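Local coordinates for putative tagatose-6-phosphate ketose/aldose isomerase (PDB 3C3J), which is a putative isomerase of the sugar isomerase (SIS) family, built from two SIS domains and found here as a dimer, at residues Ala40-Asn43 with Phe44-Leu48; Ala85-Thr88 with Thr89-Val92; Ala121-Glu124 with Leu125-Phe129; Leu146-Asn149 with Ala150-Ser153. All coordinates share one frame; numbering follows the deposited sequence.

Contact 1: residues Ala40-Asn43 with Phe44-Leu48; sequences ALNN and FLEPL
Glu46 reaches back along helix 23-49 to Asn42, one turn earlier, and its side chain lies against that residue over most of its length. Its CB sits 3.2 Å from Asn42 O, the same carbonyl that accepts the Glu46 N-H at 2.9 Å in a fairly straight bond (N-H...O 160°). CG keeps as close to Asn42 O as CB does. With CG anti to the carbonyl carbon (chi1 -70°) and the chain extended beyond it, the carboxylate is carried back toward the start of the helix, where CD comes alongside Asn42 CB. At the tip, OE2 lies 3.8 Å from Asn42 CG and about as far from Asn42 CB. The carboxylate and the Asn42 amide are stacked, their planes 9° apart, although the two chains run at a slant to each other. Asn42 OD1 turns to Arg38 NE, a hydrogen bond that holds the amide from the preceding turn.

On the neighbouring side of the helix, Leu41 and Leu45 lie side by side and point the same way, CD2 of Leu41 4.2 Å from CD1 of Leu45. Farther along, Pro47 has no N-H to give. Its CD instead rests 3.3 Å from Asn43 O, and the helix is kinked here.

The polar pair faces outward, whereas the leucines pack the end of helix 23-49 on the alpha/beta fold of the first SIS domain: Leu45 on Val186 and Phe187 of helix 174-187, and Leu41 on Leu136 of strand 133-139 and on Phe157 in a loop.

Contact 2: residues Ala85-Thr88 with Thr89-Val92; sequences AVPT and TDLV
This is a local contact at the start of a helix, where the chain leaves strand 82-85, outermost in this chain's parallel sheet of the first SIS domain, an alpha/beta fold, and turns into helix 88-93. Pro87 occupies the N-cap position. Its carbonyl accepts the N-H of Leu91 at 3.1 Å, close to straight (164°) and in the carbonyl plane, together with a weak bond from Asp90 N. One residue on, Thr88 O takes the N-H of Val92 at 3.0 Å.

The turn is also packed from the side. Leu91 and Val86 cross at about a right angle, and Val86 CG1, set anti to its own N (chi1 -179°), meets Leu91 CD2 at 3.6 Å. Both residues also touch strand 55-59, Val86 on Ile57 and Leu91 on Thr59, while Thr88 packs on Ala122 of helix 117-129. From the far end of the turn, Val92 O is hydrogen-bonded to Tyr287 OH of the second subunit, so this helix borders the dimer interface.

Pro87 and Asp90 lie side by side, with Asp90 OD2 beside the proline ring, 3.6 Å from Pro87 CD.

Contact 3: residues Ala121-Glu124 with Leu125-Phe129; sequences AAVE and LANQF
Four successive i to i+4 bonds carry the helix from 121-124 into 125-129, with Leu125, Ala126, Asn127 and Gln128 donating to Ala121, Ala122, Val123 and Glu124; the bond from Asn127 N to Val123 O is the straightest, 166° at the hydrogen.

Along one side Val123 and Asn127 run parallel, a turn apart and pointing the same way. Val123 CG1 stands 4.0 Å from Asn127 ND2, a methyl beside an amide nitrogen. With CG anti to the carbonyl carbon (chi1 -75°), the Asn127 amide lies back along the preceding turn, CG 3.5 Å from Val123 O. Asn127 OD1 looks instead to Asn155, in a weak hydrogen bond to ND2.

The helix is the connection of a beta-alpha-beta unit, between strands 105-111 and 133-139. Ala126 faces the sheet: its CB, 3.4 Å from Ala122 O within the helix, also meets Leu105 and Leu107 of one strand and Cys133 of the other, while Val123 touches Ser109 and His135 of the same two strands.

Away from the sheet, Leu125 leans back on the preceding turn, CG 3.4 Å and CD1 3.6 Å from Ala121 O. It also packs on Pro95 and on Tyr287 of the second subunit. On the outward side the aliphatic stem of Gln128 lies against the carbonyl of Glu124, with CG 3.4 Å from Glu124 O, and its amide turns back over the same group, NE2 3.7 Å from Glu124 O.

Contact 4: residues Leu146-Asn149 with Ala150-Ser153; sequences LYQN and AINS
Ala150 donates its N-H to Leu146 O at 3.3 Å, a long bond that arrives from above the carbonyl plane, 38° out of it. Its CB lies equally close to that oxygen and faces inward, against Pro137, Ala156 and Ala158.

Ile151 makes the main side-chain contact. Its N-H goes to Tyr147 O at 3.1 Å. CG2 lies over one face of the Tyr147 ring in a CH-pi contact, 4.1 Å from the centroid and 19° off the ring normal. CG1, between the backbone N and the carbonyl carbon (chi1 63°), passes close to Gln148 O and places CD1 between the Tyr147 ring atoms CD2 and CE2 and the Gln148 amide, touching both: CD1 is 4.0 Å from Tyr147 CE2 and 3.6 Å from Gln148 OE1. Gln148 is bent at chi2, and its NE2 is held by Glu142 O. Helix 145-151 is the connection of a beta-alpha-beta unit between strands 133-139 and 159-160.

Asn152 gives its N-H to Gln148 O at 3.1 Å, with its amide beside the same carbonyl, CG 3.1 Å from Gln148 O.

By Ser153 the chain is in an extended conformation, yet its hydroxyl still reaches back to the helix: OG donates to Asn149 O at 2.9 Å, and it also has a weak bond with Asn155 OD1.

From the N terminus the four contacts follow in series, each a local turn that closes before the next opens; none encloses or crosses another. Contact 1, near the end of long helix 23-49, comes before the first parallel sheet. Contact 2 turns the chain out of strand 82-85, contact 3 lies on the helix after strand 105-111, and contact 4 on the helix after strand 133-139. Contacts 2 and 3 touch, Val92 CG2 lying 3.8 Å from Ala121 CB. Contact 3 meets contact 4 through Val123 CG2 and Leu146 CD2, 3.7 Å apart. Contact 1 touches none of the others; its nearest atoms are about 7 Å from contact 4.

Contact 1: residues Ala40-Asn43 with Phe44-Leu48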
ATOM      1  N   ALA A  40     -23.953 -24.340   8.267  1.00 22.60           N
ATOM      2  CA  ALA A  40     -24.411 -22.985   8.622  1.00 23.08           C
ATOM      3  C   ALA A  40     -23.739 -21.876   7.773  1.00 22.87           C
ATOM      4  O   ALA A  40     -24.419 -20.957   7.249  1.00 23.34           O
ATOM      5  CB  ALA A  40     -24.153 -22.724  10.096  1.00 22.75           C
ATOM      6  N   LEU A  41     -22.413 -21.958   7.647  1.00 22.64           N
ATOM      7  CA  LEU A  41     -21.659 -21.045   6.786  1.00 22.33           C
ATOM      8  C   LEU A  41     -22.185 -21.079   5.378  1.00 22.04           C
ATOM      9  O   LEU A  41     -22.422 -20.033   4.762  1.00 21.64           O
ATOM     10  CB  LEU A  41     -20.189 -21.422   6.735  1.00 22.01           C
ATOM     11  CG  LEU A  41     -19.284 -20.773   7.752  1.00 23.17           C
ATOM     12  CD1 LEU A  41     -17.941 -21.492   7.729  1.00 22.17           C
ATOM     13  CD2 LEU A  41     -19.170 -19.243   7.462  1.00 22.00           C
ATOM     14  N   ASN A  42     -22.316 -22.288   4.848  1.00 22.19           N
ATOM     15  CA  ASN A  42     -22.755 -22.473   3.478  1.00 23.23           C
ATOM     16  C   ASN A  42     -24.167 -21.932   3.272  1.00 22.81           C
ATOM     17  O   ASN A  42     -24.435 -21.321   2.248  1.00 22.89           O
ATOM     18  CB  ASN A  42     -22.676 -23.949   3.052  1.00 23.64           C
ATOM     19  CG  ASN A  42     -21.257 -24.451   2.906  1.00 25.85           C
ATOM     20  OD1 ASN A  42     -20.286 -23.692   3.021  1.00 28.91           O
ATOM     21  ND2 ASN A  42     -21.124 -25.748   2.649  1.00 28.66           N
ATOM     22  N   ASN A  43     -25.054 -22.123   4.247  1.00 23.01           N
ATOM     23  CA  ASN A  43     -26.412 -21.571   4.159  1.00 23.60           C
ATOM     24  C   ASN A  43     -26.419 -20.047   4.084  1.00 22.81           C
ATOM     25  O   ASN A  43     -27.275 -19.445   3.438  1.00 22.51           O
ATOM     26  CB  ASN A  43     -27.251 -21.990   5.363  1.00 24.36           C
ATOM     27  CG  ASN A  43     -27.619 -23.458   5.333  1.00 27.47           C
ATOM     28  OD1 ASN A  43     -27.364 -24.158   4.346  1.00 32.17           O
ATOM     29  ND2 ASN A  43     -28.229 -23.938   6.426  1.00 31.58           N
ATOM     30  N   PHE A  44     -25.487 -19.429   4.795  1.00 21.99           N
ATOM     31  CA  PHE A  44     -25.389 -17.979   4.819  1.00 21.65           C
ATOM     32  C   PHE A  44     -24.763 -17.483   3.525  1.00 21.41           C
ATOM     33  O   PHE A  44     -25.265 -16.535   2.909  1.00 21.08           O
ATOM     34  CB  PHE A  44     -24.560 -17.517   6.008  1.00 22.03           C
ATOM     35  CG  PHE A  44     -24.330 -16.034   6.035  1.00 22.33           C
ATOM     36  CD1 PHE A  44     -25.380 -15.165   6.244  1.00 22.53           C
ATOM     37  CD2 PHE A  44     -23.071 -15.513   5.821  1.00 21.99           C
ATOM     38  CE1 PHE A  44     -25.153 -13.787   6.264  1.00 22.68           C
ATOM     39  CE2 PHE A  44     -22.846 -14.162   5.827  1.00 22.47           C
ATOM     40  CZ  PHE A  44     -23.882 -13.296   6.060  1.00 22.60           C
ATOM     41  N   LEU A  45     -23.669 -18.118   3.118  1.00 20.26           N
ATOM     42  CA  LEU A  45     -22.814 -17.553   2.071  1.00 21.27           C
ATOM     43  C   LEU A  45     -23.248 -17.908   0.661  1.00 21.94           C
ATOM     44  O   LEU A  45     -23.089 -17.095  -0.253  1.00 21.47           O
ATOM     45  CB  LEU A  45     -21.352 -17.979   2.243  1.00 21.29           C
ATOM     46  CG  LEU A  45     -20.554 -17.357   3.367  1.00 20.06           C
ATOM     47  CD1 LEU A  45     -19.204 -18.089   3.463  1.00 20.24           C
ATOM     48  CD2 LEU A  45     -20.351 -15.847   3.151  1.00 20.02           C
ATOM     49  N   GLU A  46     -23.755 -19.123   0.459  1.00 23.38           N
ATOM     50  CA  GLU A  46     -24.031 -19.584  -0.901  1.00 25.92           C
ATOM     51  C   GLU A  46     -25.027 -18.682  -1.638  1.00 24.92           C
ATOM     52  O   GLU A  46     -24.801 -18.372  -2.800  1.00 25.42           O
ATOM     53  CB  GLU A  46     -24.419 -21.083  -0.948  1.00 26.47           C
ATOM     54  CG  GLU A  46     -23.185 -22.011  -0.622  1.00 29.91           C
ATOM     55  CD  GLU A  46     -23.431 -23.538  -0.689  1.00 30.62           C
ATOM     56  OE1 GLU A  46     -24.610 -23.991  -0.719  1.00 38.54           O
ATOM     57  OE2 GLU A  46     -22.414 -24.289  -0.692  1.00 37.68           O
ATOM     58  N   PRO A  47     -26.102 -18.230  -0.969  1.00 25.09           N
ATOM     59  CA  PRO A  47     -27.020 -17.311  -1.659  1.00 24.57           C
ATOM     60  C   PRO A  47     -26.386 -15.970  -2.019  1.00 24.17           C
ATOM     61  O   PRO A  47     -26.814 -15.335  -2.997  1.00 24.46           O
ATOM     62  CB  PRO A  47     -28.157 -17.100  -0.653  1.00 24.78           C
ATOM     63  CG  PRO A  47     -28.017 -18.219   0.327  1.00 25.97           C
ATOM     64  CD  PRO A  47     -26.569 -18.546   0.390  1.00 25.52           C
ATOM     65  N   LEU A  48     -25.389 -15.544  -1.241  1.00 22.68           N
ATOM     66  CA  LEU A  48     -24.706 -14.286  -1.504  1.00 22.38           C
ATOM     67  C   LEU A  48     -23.755 -14.428  -2.675  1.00 22.39           C
ATOM     68  O   LEU A  48     -23.745 -13.606  -3.585  1.00 21.95           O
ATOM     69  CB  LEU A  48     -23.923 -13.824  -0.272  1.00 21.18           C
ATOM     70  CG  LEU A  48     -24.750 -13.641   0.997  1.00 20.01           C
ATOM     71  CD1 LEU A  48     -23.882 -13.076   2.111  1.00 18.92           C
ATOM     72  CD2 LEU A  48     -25.930 -12.728   0.700  1.00 19.52           C
TER

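Contact 2: residues Ala85-Thr88 with Thr89-Val92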
ATOM      1  N   ALA A  85      -9.391  -5.633  -0.669  1.00 13.52           N
ATOM      2  CA  ALA A  85      -9.051  -5.254   0.685  1.00 13.66           C
ATOM      3  C   ALA A  85      -9.067  -3.723   0.835  1.00 13.40           C
ATOM      4  O   ALA A  85      -8.436  -2.999   0.047  1.00 14.58           O
ATOM      5  CB  ALA A  85      -7.636  -5.785   1.042  1.00 12.98           C
ATOM      6  N   VAL A  86      -9.752  -3.232   1.856  1.00 12.62           N
ATOM      7  CA  VAL A  86      -9.754  -1.799   2.182  1.00 13.06           C
ATOM      8  C   VAL A  86      -9.655  -1.720   3.683  1.00 12.86           C
ATOM      9  O   VAL A  86     -10.520  -2.243   4.376  1.00 14.03           O
ATOM     10  CB  VAL A  86     -11.065  -1.068   1.718  1.00 12.43           C
ATOM     11  CG1 VAL A  86     -11.009   0.418   2.043  1.00 13.13           C
ATOM     12  CG2 VAL A  86     -11.283  -1.243   0.235  1.00 14.60           C
ATOM     13  N   PRO A  87      -8.604  -1.094   4.199  1.00 12.52           N
ATOM     14  CA  PRO A  87      -8.446  -0.967   5.649  1.00 12.79           C
ATOM     15  C   PRO A  87      -9.622  -0.251   6.290  1.00 12.33           C
ATOM     16  O   PRO A  87     -10.216   0.638   5.671  1.00 11.87           O
ATOM     17  CB  PRO A  87      -7.190  -0.108   5.801  1.00 12.96           C
ATOM     18  CG  PRO A  87      -6.474  -0.204   4.508  1.00 13.98           C
ATOM     19  CD  PRO A  87      -7.477  -0.511   3.452  1.00 13.07           C
ATOM     20  N   THR A  88      -9.985  -0.637   7.508  1.00 12.59           N
ATOM     21  CA  THR A  88     -11.054   0.050   8.214  1.00 13.19           C
ATOM     22  C   THR A  88     -10.737   1.517   8.393  1.00 13.21           C
ATOM     23  O   THR A  88     -11.654   2.333   8.429  1.00 13.09           O
ATOM     24  CB  THR A  88     -11.379  -0.548   9.588  1.00 13.37           C
ATOM     25  OG1 THR A  88     -10.209  -0.523  10.413  1.00 15.32           O
ATOM     26  CG2 THR A  88     -11.892  -1.982   9.420  1.00 14.45           C
ATOM     27  N   THR A  89      -9.456   1.848   8.509  1.00 13.08           N
ATOM     28  CA  THR A  89      -9.043   3.229   8.677  1.00 14.28           C
ATOM     29  C   THR A  89      -9.409   4.072   7.440  1.00 15.45           C
ATOM     30  O   THR A  89      -9.791   5.236   7.588  1.00 18.24           O
ATOM     31  CB  THR A  89      -7.526   3.291   9.037  1.00 14.47           C
ATOM     32  OG1 THR A  89      -6.793   2.404   8.182  1.00 14.31           O
ATOM     33  CG2 THR A  89      -7.299   2.854  10.503  1.00 14.72           C
ATOM     34  N   ASP A  90      -9.372   3.490   6.240  1.00 14.43           N
ATOM     35  CA  ASP A  90      -9.841   4.197   5.022  1.00 14.10           C
ATOM     36  C   ASP A  90     -11.364   4.237   4.879  1.00 13.33           C
ATOM     37  O   ASP A  90     -11.917   5.244   4.402  1.00 13.88           O
ATOM     38  CB  ASP A  90      -9.257   3.575   3.744  1.00 14.06           C
ATOM     39  CG  ASP A  90      -7.761   3.780   3.621  1.00 16.65           C
ATOM     40  OD1 ASP A  90      -7.218   4.721   4.239  1.00 19.61           O
ATOM     41  OD2 ASP A  90      -7.109   2.987   2.895  1.00 18.78           O
ATOM     42  N   LEU A  91     -12.043   3.162   5.273  1.00 13.16           N
ATOM     43  CA  LEU A  91     -13.509   3.140   5.271  1.00 12.66           C
ATOM     44  C   LEU A  91     -14.068   4.211   6.176  1.00 13.02           C
ATOM     45  O   LEU A  91     -15.024   4.897   5.802  1.00 13.49           O
ATOM     46  CB  LEU A  91     -14.058   1.766   5.672  1.00 12.77           C
ATOM     47  CG  LEU A  91     -13.862   0.627   4.664  1.00 11.41           C
ATOM     48  CD1 LEU A  91     -14.541  -0.705   5.160  1.00 11.39           C
ATOM     49  CD2 LEU A  91     -14.321   1.049   3.268  1.00 11.59           C
ATOM     50  N   VAL A  92     -13.451   4.410   7.339  1.00 12.73           N
ATOM     51  CA  VAL A  92     -13.978   5.337   8.329  1.00 13.46           C
ATOM     52  C   VAL A  92     -13.753   6.804   7.912  1.00 12.44           C
ATOM     53  O   VAL A  92     -14.629   7.642   8.113  1.00 12.95           O
ATOM     54  CB  VAL A  92     -13.403   5.066   9.749  1.00 13.78           C
ATOM     55  CG1 VAL A  92     -13.795   6.179  10.703  1.00 17.64           C
ATOM     56  CG2 VAL A  92     -13.879   3.724  10.295  1.00 16.05           C
TER

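Contact 3: residues Ala121-Glu124 with Leu125-Phe129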
ATOM      1  N   ALA A 121     -17.406   1.262  13.532  1.00 13.41           N
ATOM      2  CA  ALA A 121     -17.711   2.364  12.620  1.00 13.52           C
ATOM      3  C   ALA A 121     -17.745   1.905  11.156  1.00 12.92           C
ATOM      4  O   ALA A 121     -18.637   2.302  10.438  1.00 12.10           O
ATOM      5  CB  ALA A 121     -16.727   3.499  12.820  1.00 13.04           C
ATOM      6  N   ALA A 122     -16.805   1.050  10.737  1.00 11.93           N
ATOM      7  CA  ALA A 122     -16.810   0.544   9.356  1.00 12.43           C
ATOM      8  C   ALA A 122     -18.075  -0.282   9.033  1.00 12.44           C
ATOM      9  O   ALA A 122     -18.667  -0.152   7.944  1.00 12.21           O
ATOM     10  CB  ALA A 122     -15.524  -0.244   9.059  1.00 11.79           C
ATOM     11  N   VAL A 123     -18.500  -1.104   9.983  1.00 12.57           N
ATOM     12  CA  VAL A 123     -19.721  -1.887   9.848  1.00 13.23           C
ATOM     13  C   VAL A 123     -20.941  -0.954   9.656  1.00 12.95           C
ATOM     14  O   VAL A 123     -21.756  -1.156   8.740  1.00 12.64           O
ATOM     15  CB  VAL A 123     -19.906  -2.863  11.057  1.00 12.32           C
ATOM     16  CG1 VAL A 123     -21.326  -3.478  11.089  1.00 12.87           C
ATOM     17  CG2 VAL A 123     -18.859  -3.995  11.012  1.00 12.53           C
ATOM     18  N   GLU A 124     -21.041   0.056  10.508  1.00 13.65           N
ATOM     19  CA  GLU A 124     -22.176   0.992  10.489  1.00 15.01           C
ATOM     20  C   GLU A 124     -22.200   1.778   9.186  1.00 13.94           C
ATOM     21  O   GLU A 124     -23.256   1.975   8.586  1.00 13.33           O
ATOM     22  CB  GLU A 124     -22.089   1.970  11.682  1.00 15.89           C
ATOM     23  CG  GLU A 124     -22.265   1.317  13.090  1.00 18.76           C
ATOM     24  CD  GLU A 124     -21.939   2.288  14.277  1.00 21.05           C
ATOM     25  OE1 GLU A 124     -21.265   3.337  14.061  1.00 31.75           O
ATOM     26  OE2 GLU A 124     -22.326   2.000  15.443  1.00 28.59           O
ATOM     27  N   LEU A 125     -21.017   2.222   8.747  1.00 12.91           N
ATOM     28  CA  LEU A 125     -20.900   2.975   7.508  1.00 12.90           C
ATOM     29  C   LEU A 125     -21.285   2.124   6.288  1.00 12.89           C
ATOM     30  O   LEU A 125     -22.019   2.598   5.408  1.00 11.86           O
ATOM     31  CB  LEU A 125     -19.489   3.538   7.400  1.00 12.79           C
ATOM     32  CG  LEU A 125     -19.176   4.797   8.220  1.00 11.74           C
ATOM     33  CD1 LEU A 125     -17.633   4.988   8.289  1.00 11.77           C
ATOM     34  CD2 LEU A 125     -19.861   6.025   7.594  1.00 13.35           C
ATOM     35  N   ALA A 126     -20.870   0.856   6.286  1.00 11.79           N
ATOM     36  CA  ALA A 126     -21.196  -0.050   5.195  1.00 13.16           C
ATOM     37  C   ALA A 126     -22.719  -0.238   5.136  1.00 13.62           C
ATOM     38  O   ALA A 126     -23.320  -0.121   4.055  1.00 13.51           O
ATOM     39  CB  ALA A 126     -20.463  -1.379   5.337  1.00 12.47           C
ATOM     40  N   ASN A 127     -23.345  -0.432   6.296  1.00 13.98           N
ATOM     41  CA  ASN A 127     -24.810  -0.530   6.373  1.00 14.64           C
ATOM     42  C   ASN A 127     -25.518   0.759   5.914  1.00 14.94           C
ATOM     43  O   ASN A 127     -26.516   0.701   5.195  1.00 15.64           O
ATOM     44  CB  ASN A 127     -25.275  -0.855   7.793  1.00 15.07           C
ATOM     45  CG  ASN A 127     -25.034  -2.287   8.191  1.00 15.77           C
ATOM     46  OD1 ASN A 127     -25.042  -3.204   7.361  1.00 16.97           O
ATOM     47  ND2 ASN A 127     -24.848  -2.495   9.487  1.00 17.63           N
ATOM     48  N   GLN A 128     -24.994   1.910   6.322  1.00 14.36           N
ATOM     49  CA  GLN A 128     -25.533   3.207   5.906  1.00 15.35           C
ATOM     50  C   GLN A 128     -25.416   3.443   4.397  1.00 14.45           C
ATOM     51  O   GLN A 128     -26.370   3.928   3.769  1.00 13.89           O
ATOM     52  CB  GLN A 128     -24.809   4.339   6.622  1.00 15.22           C
ATOM     53  CG  GLN A 128     -25.274   4.663   8.007  1.00 18.51           C
ATOM     54  CD  GLN A 128     -24.485   5.869   8.552  1.00 18.80           C
ATOM     55  OE1 GLN A 128     -24.935   7.032   8.492  1.00 28.56           O
ATOM     56  NE2 GLN A 128     -23.295   5.603   9.009  1.00 22.05           N
ATOM     57  N   PHE A 129     -24.250   3.124   3.830  1.00 13.81           N
ATOM     58  CA  PHE A 129     -23.973   3.409   2.413  1.00 14.03           C
ATOM     59  C   PHE A 129     -24.557   2.386   1.423  1.00 14.09           C
ATOM     60  O   PHE A 129     -24.960   2.761   0.325  1.00 14.25           O
ATOM     61  CB  PHE A 129     -22.467   3.531   2.150  1.00 14.58           C
ATOM     62  CG  PHE A 129     -21.912   4.904   2.401  1.00 14.18           C
ATOM     63  CD1 PHE A 129     -21.775   5.388   3.672  1.00 14.30           C
ATOM     64  CD2 PHE A 129     -21.514   5.717   1.339  1.00 16.37           C
ATOM     65  CE1 PHE A 129     -21.272   6.678   3.881  1.00 16.55           C
ATOM     66  CE2 PHE A 129     -21.029   6.986   1.554  1.00 16.46           C
ATOM     67  CZ  PHE A 129     -20.894   7.456   2.818  1.00 16.26           C
TER

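Contact 4: residues Leu146-Asn149 with Ala150-Ser153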
ATOM      1  N   LEU A 146     -18.199  -6.525  17.355  1.00 20.51           N
ATOM      2  CA  LEU A 146     -18.269  -7.199  16.060  1.00 19.70           C
ATOM      3  C   LEU A 146     -19.061  -8.491  16.161  1.00 20.15           C
ATOM      4  O   LEU A 146     -19.978  -8.741  15.355  1.00 19.32           O
ATOM      5  CB  LEU A 146     -16.870  -7.516  15.488  1.00 20.43           C
ATOM      6  CG  LEU A 146     -16.070  -6.463  14.743  1.00 18.43           C
ATOM      7  CD1 LEU A 146     -14.705  -7.071  14.236  1.00 16.35           C
ATOM      8  CD2 LEU A 146     -16.887  -5.815  13.623  1.00 17.74           C
ATOM      9  N   TYR A 147     -18.711  -9.319  17.155  1.00 19.11           N
ATOM     10  CA  TYR A 147     -19.364 -10.607  17.299  1.00 20.05           C
ATOM     11  C   TYR A 147     -20.834 -10.408  17.705  1.00 19.65           C
ATOM     12  O   TYR A 147     -21.740 -10.952  17.100  1.00 19.34           O
ATOM     13  CB  TYR A 147     -18.629 -11.501  18.315  1.00 20.02           C
ATOM     14  CG  TYR A 147     -19.076 -12.934  18.234  1.00 20.81           C
ATOM     15  CD1 TYR A 147     -18.685 -13.728  17.166  1.00 20.40           C
ATOM     16  CD2 TYR A 147     -19.923 -13.489  19.203  1.00 21.86           C
ATOM     17  CE1 TYR A 147     -19.102 -15.035  17.056  1.00 21.10           C
ATOM     18  CE2 TYR A 147     -20.354 -14.812  19.103  1.00 21.92           C
ATOM     19  CZ  TYR A 147     -19.930 -15.567  18.025  1.00 21.73           C
ATOM     20  OH  TYR A 147     -20.314 -16.864  17.872  1.00 24.01           O
ATOM     21  N   GLN A 148     -21.040  -9.625  18.745  1.00 20.90           N
ATOM     22  CA  GLN A 148     -22.390  -9.448  19.317  1.00 22.17           C
ATOM     23  C   GLN A 148     -23.368  -8.744  18.353  1.00 23.44           C
ATOM     24  O   GLN A 148     -24.523  -9.183  18.189  1.00 23.64           O
ATOM     25  CB  GLN A 148     -22.287  -8.720  20.645  1.00 22.12           C
ATOM     26  CG  GLN A 148     -21.716  -9.583  21.755  1.00 23.07           C
ATOM     27  CD  GLN A 148     -22.605 -10.769  22.123  1.00 22.97           C
ATOM     28  OE1 GLN A 148     -23.843 -10.693  22.060  1.00 22.08           O
ATOM     29  NE2 GLN A 148     -21.975 -11.862  22.520  1.00 21.85           N
ATOM     30  N   ASN A 149     -22.905  -7.699  17.667  1.00 24.45           N
ATOM     31  CA  ASN A 149     -23.782  -7.025  16.706  1.00 25.35           C
ATOM     32  C   ASN A 149     -24.171  -7.972  15.595  1.00 26.18           C
ATOM     33  O   ASN A 149     -25.314  -7.953  15.146  1.00 26.98           O
ATOM     34  CB  ASN A 149     -23.136  -5.770  16.140  1.00 24.89           C
ATOM     35  CG  ASN A 149     -22.947  -4.691  17.186  1.00 26.60           C
ATOM     36  OD1 ASN A 149     -23.693  -4.623  18.162  1.00 32.46           O
ATOM     37  ND2 ASN A 149     -21.939  -3.848  16.999  1.00 28.82           N
ATOM     38  N   ALA A 150     -23.228  -8.816  15.169  1.00 27.28           N
ATOM     39  CA  ALA A 150     -23.465  -9.747  14.061  1.00 28.31           C
ATOM     40  C   ALA A 150     -24.499 -10.799  14.410  1.00 29.99           C
ATOM     41  O   ALA A 150     -25.379 -11.103  13.611  1.00 29.96           O
ATOM     42  CB  ALA A 150     -22.160 -10.418  13.614  1.00 28.47           C
ATOM     43  N   ILE A 151     -24.398 -11.367  15.606  1.00 32.14           N
ATOM     44  CA  ILE A 151     -25.298 -12.453  15.987  1.00 33.95           C
ATOM     45  C   ILE A 151     -26.709 -11.898  16.234  1.00 34.62           C
ATOM     46  O   ILE A 151     -27.704 -12.609  16.069  1.00 35.56           O
ATOM     47  CB  ILE A 151     -24.732 -13.310  17.173  1.00 33.94           C
ATOM     48  CG1 ILE A 151     -24.589 -12.490  18.445  1.00 33.65           C
ATOM     49  CG2 ILE A 151     -23.368 -13.953  16.772  1.00 33.90           C
ATOM     50  CD1 ILE A 151     -23.986 -13.298  19.593  1.00 34.40           C
ATOM     51  N   ASN A 152     -26.770 -10.613  16.572  1.00 35.82           N
ATOM     52  CA  ASN A 152     -28.026  -9.863  16.719  1.00 36.44           C
ATOM     53  C   ASN A 152     -28.694  -9.443  15.399  1.00 36.93           C
ATOM     54  O   ASN A 152     -29.808  -8.910  15.433  1.00 37.90           O
ATOM     55  CB  ASN A 152     -27.785  -8.576  17.546  1.00 37.50           C
ATOM     56  CG  ASN A 152     -27.517  -8.846  19.048  1.00 40.22           C
ATOM     57  OD1 ASN A 152     -27.753  -9.952  19.561  1.00 43.58           O
ATOM     58  ND2 ASN A 152     -27.017  -7.818  19.751  1.00 41.85           N
ATOM     59  N   SER A 153     -28.050  -9.644  14.244  1.00 36.27           N
ATOM     60  CA  SER A 153     -28.658  -9.223  12.974  1.00 35.72           C
ATOM     61  C   SER A 153     -28.686 -10.287  11.888  1.00 34.97           C
ATOM     62  O   SER A 153     -27.761 -11.083  11.748  1.00 34.46           O
ATOM     63  CB  SER A 153     -28.003  -7.937  12.459  1.00 36.49           C
ATOM     64  OG  SER A 153     -26.590  -7.981  12.509  1.00 37.74           O
TER